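Local structure of transcriptional activator PlcR protein (Bacillus thuringiensis, 3U3W) at a contact of chain A with DNA. The protein activates transcription by binding DNA through a helix-turn-helix domain, as a virulence regulator switched on by the quorum-sensing signal peptide PapR. Numbering follows the deposited sequence.

A contact of chain A with DNA. Residues 20-22, 31. With nucleotides of chain B.
Gln31 meets the edge of adenine DA3 because its chain leaves the backbone with CG between N and the carbonyl carbon (chi1 82°) and bends at chi2, whereas Gln21 runs extended beyond CG (chi2 -169°) to the phosphate of the same nucleotide. The amide oxygen OE1 of Gln31 accepts a nearly straight hydrogen bond from the amino group N6 of DA3, 3.0 Å away, on the Hoogsteen edge in the major groove. OE1 also stands 3.1 Å from N7 of DA3, acceptor facing acceptor; this should repel, so the amide's exact placement is doubtful, and the paired contact in which a glutamine also donates to N7 is not formed in the model. CD of Gln31 packs 3.6 Å from the thymine methyl C7 of DT2, so one flat, neutral side chain touches two successive bases. Its NE2 makes a weak hydrogen bond to OE1 of Gln21, which may steady both amides. The long chain of Gln21 carries its NE2 to OP2 of DA3, 3.1 Å away and 25° out of the amide plane, one nucleotide beyond the DT2 phosphate, whose OP2 its backbone N grips at 3.0 Å; the helix dipole may favour this anionic partner. Thr20, short and hydroxylated, gives OG1 to OP1 of DC1 at 3.2 Å, while a water joins the backbone N of Lys22 to the DC1 and DT2 phosphates. Thr20 and the start of helix 21-25 thus hold the DNA backbone while the recognition helix 31-38 reads bases, docking PlcR's helix-turn-helix on its DNA.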
ATOM      1  N   THR A  20     -18.515  16.443 -20.417  1.00 63.67           N
ATOM      2  CA  THR A  20     -19.615  15.871 -21.184  1.00 60.60           C
ATOM      3  C   THR A  20     -19.088  14.666 -21.953  1.00 59.22           C
ATOM      4  O   THR A  20     -17.878  14.430 -21.989  1.00 48.33           O
ATOM      5  CB  THR A  20     -20.187  16.870 -22.198  1.00 60.37           C
ATOM      6  OG1 THR A  20     -19.170  17.214 -23.147  1.00 53.71           O
ATOM      7  CG2 THR A  20     -20.675  18.126 -21.497  1.00 62.98           C
ATOM      8  N   GLN A  21     -19.996  13.919 -22.577  1.00 50.81           N
ATOM      9  CA  GLN A  21     -19.611  12.731 -23.329  1.00 51.86           C
ATOM     10  C   GLN A  21     -18.600  13.064 -24.416  1.00 53.14           C
ATOM     11  O   GLN A  21     -17.628  12.334 -24.612  1.00 56.90           O
ATOM     12  CB  GLN A  21     -20.838  12.042 -23.934  1.00 52.50           C
ATOM     13  CG  GLN A  21     -21.843  11.559 -22.903  1.00 54.59           C
ATOM     14  CD  GLN A  21     -22.915  10.661 -23.500  1.00 63.54           C
ATOM     15  OE1 GLN A  21     -23.210  10.720 -24.700  1.00 60.82           O
ATOM     16  NE2 GLN A  21     -23.500   9.816 -22.660  1.00 54.01           N
ATOM     17  N   LYS A  22     -18.833  14.168 -25.119  1.00 57.41           N
ATOM     18  CA  LYS A  22     -17.922  14.610 -26.166  1.00 60.27           C
ATOM     19  C   LYS A  22     -16.522  14.824 -25.594  1.00 60.42           C
ATOM     20  O   LYS A  22     -15.529  14.341 -26.157  1.00 50.43           O
ATOM     21  CB  LYS A  22     -18.436  15.891 -26.840  1.00 61.61           C
ATOM     22  CG  LYS A  22     -17.555  16.385 -27.991  1.00 75.11           C
ATOM     23  CD  LYS A  22     -17.478  15.362 -29.125  1.00 78.29           C
ATOM     24  CE  LYS A  22     -16.266  15.591 -30.033  1.00 81.46           C
ATOM     25  NZ  LYS A  22     -14.987  15.038 -29.479  1.00 69.59           N
ATOM     26  N   GLN A  31     -18.246   9.990 -29.342  1.00 44.75           N
ATOM     27  CA  GLN A  31     -19.080  10.337 -28.198  1.00 56.31           C
ATOM     28  C   GLN A  31     -20.250   9.355 -28.037  1.00 49.81           C
ATOM     29  O   GLN A  31     -20.675   9.073 -26.916  1.00 45.62           O
ATOM     30  CB  GLN A  31     -19.563  11.795 -28.260  1.00 50.94           C
ATOM     31  CG  GLN A  31     -20.778  12.037 -29.138  1.00 49.29           C
ATOM     32  CD  GLN A  31     -22.092  11.797 -28.427  1.00 61.29           C
ATOM     33  OE1 GLN A  31     -23.036  11.266 -29.012  1.00 66.96           O
ATOM     34  NE2 GLN A  31     -22.166  12.196 -27.162  1.00 66.80           N
TER
ATOM     35  P    DC B   1     -21.925  18.821 -26.413  0.15 68.79           P
ATOM     36  OP1  DC B   1     -21.262  17.956 -25.413  0.53 63.50           O
ATOM     37  OP2  DC B   1     -22.215  18.282 -27.762  0.62 67.96           O
ATOM     38  O5'  DC B   1     -23.285  19.437 -25.819  0.37 60.33           O
ATOM     39  C5'  DC B   1     -23.471  19.700 -24.422  1.00 47.35           C
ATOM     40  C4'  DC B   1     -24.485  18.737 -23.824  1.00 73.04           C
ATOM     41  O4'  DC B   1     -25.685  18.708 -24.649  1.00 68.96           O
ATOM     42  C3'  DC B   1     -24.013  17.286 -23.739  1.00 72.56           C
ATOM     43  O3'  DC B   1     -24.630  16.627 -22.621  1.00 68.12           O
ATOM     44  C2'  DC B   1     -24.475  16.731 -25.087  1.00 66.32           C
ATOM     45  C1'  DC B   1     -25.822  17.437 -25.269  1.00 70.87           C
ATOM     46  N1   DC B   1     -26.241  17.575 -26.720  1.00 68.86           N
ATOM     47  C2   DC B   1     -27.422  16.956 -27.183  1.00 73.67           C
ATOM     48  O2   DC B   1     -28.132  16.306 -26.401  1.00 74.85           O
ATOM     49  N3   DC B   1     -27.775  17.088 -28.489  1.00 69.43           N
ATOM     50  C4   DC B   1     -26.996  17.789 -29.319  1.00 77.88           C
ATOM     51  N4   DC B   1     -27.384  17.889 -30.597  1.00 76.93           N
ATOM     52  C5   DC B   1     -25.791  18.418 -28.873  1.00 66.04           C
ATOM     53  C6   DC B   1     -25.455  18.288 -27.583  1.00 57.14           C
ATOM     54  P    DT B   2     -24.012  15.257 -22.043  1.00 66.40           P
ATOM     55  OP1  DT B   2     -23.900  15.391 -20.571  1.00 62.43           O
ATOM     56  OP2  DT B   2     -22.823  14.909 -22.864  1.00 61.26           O
ATOM     57  O5'  DT B   2     -25.152  14.186 -22.337  1.00 65.03           O
ATOM     58  C5'  DT B   2     -25.686  14.119 -23.627  1.00 61.39           C
ATOM     59  C4'  DT B   2     -26.911  13.244 -23.632  1.00 50.05           C
ATOM     60  O4'  DT B   2     -27.587  13.527 -24.874  1.00 63.12           O
ATOM     61  C3'  DT B   2     -26.620  11.750 -23.695  1.00 61.01           C
ATOM     62  O3'  DT B   2     -27.809  11.061 -23.366  1.00 48.92           O
ATOM     63  C2'  DT B   2     -26.261  11.573 -25.166  1.00 52.91           C
ATOM     64  C1'  DT B   2     -27.265  12.524 -25.819  1.00 57.34           C
ATOM     65  N1   DT B   2     -26.764  13.162 -27.062  1.00 64.93           N
ATOM     66  C2   DT B   2     -27.587  13.126 -28.162  1.00 63.80           C
ATOM     67  O2   DT B   2     -28.687  12.606 -28.138  1.00 58.55           O
ATOM     68  N3   DT B   2     -27.077  13.722 -29.287  1.00 63.10           N
ATOM     69  C4   DT B   2     -25.846  14.335 -29.409  1.00 63.22           C
ATOM     70  O4   DT B   2     -25.479  14.839 -30.465  1.00 59.30           O
ATOM     71  C5   DT B   2     -25.028  14.337 -28.221  1.00 58.42           C
ATOM     72  C7   DT B   2     -23.673  14.979 -28.254  1.00 53.97           C
ATOM     73  C6   DT B   2     -25.518  13.759 -27.112  1.00 62.67           C
ATOM     74  P    DA B   3     -27.844   9.457 -23.345  1.00 51.25           P
ATOM     75  OP1  DA B   3     -28.783   9.035 -22.267  1.00 43.06           O
ATOM     76  OP2  DA B   3     -26.451   8.969 -23.358  1.00 44.63           O
ATOM     77  O5'  DA B   3     -28.566   9.088 -24.711  1.00 61.99           O
ATOM     78  C5'  DA B   3     -29.852   9.636 -24.944  1.00 47.54           C
ATOM     79  C4'  DA B   3     -30.433   9.031 -26.203  1.00 50.61           C
ATOM     80  O4'  DA B   3     -29.826   9.626 -27.369  1.00 58.93           O
ATOM     81  C3'  DA B   3     -30.235   7.536 -26.363  1.00 45.48           C
ATOM     82  O3'  DA B   3     -31.438   7.082 -26.936  1.00 55.62           O
ATOM     83  C2'  DA B   3     -29.045   7.412 -27.309  1.00 43.92           C
ATOM     84  C1'  DA B   3     -29.206   8.649 -28.180  1.00 57.65           C
ATOM     85  N9   DA B   3     -27.977   9.274 -28.681  1.00 59.91           N
ATOM     86  C8   DA B   3     -26.798   9.486 -28.023  1.00 57.19           C
ATOM     87  N7   DA B   3     -25.885  10.098 -28.749  1.00 56.21           N
ATOM     88  C5   DA B   3     -26.507  10.305 -29.966  1.00 60.16           C
ATOM     89  C6   DA B   3     -26.080  10.909 -31.171  1.00 61.30           C
ATOM     90  N6   DA B   3     -24.863  11.438 -31.361  1.00 48.22           N
ATOM     91  N1   DA B   3     -26.962  10.936 -32.191  1.00 56.54           N
ATOM     92  C2   DA B   3     -28.178  10.412 -32.017  1.00 63.57           C
ATOM     93  N3   DA B   3     -28.695   9.833 -30.936  1.00 61.41           N
ATOM     94  C4   DA B   3     -27.798   9.807 -29.938  1.00 64.12           C
TER
HETATM   95  O   HOH W   1     -21.349  15.275 -25.087  1.00 48.41           O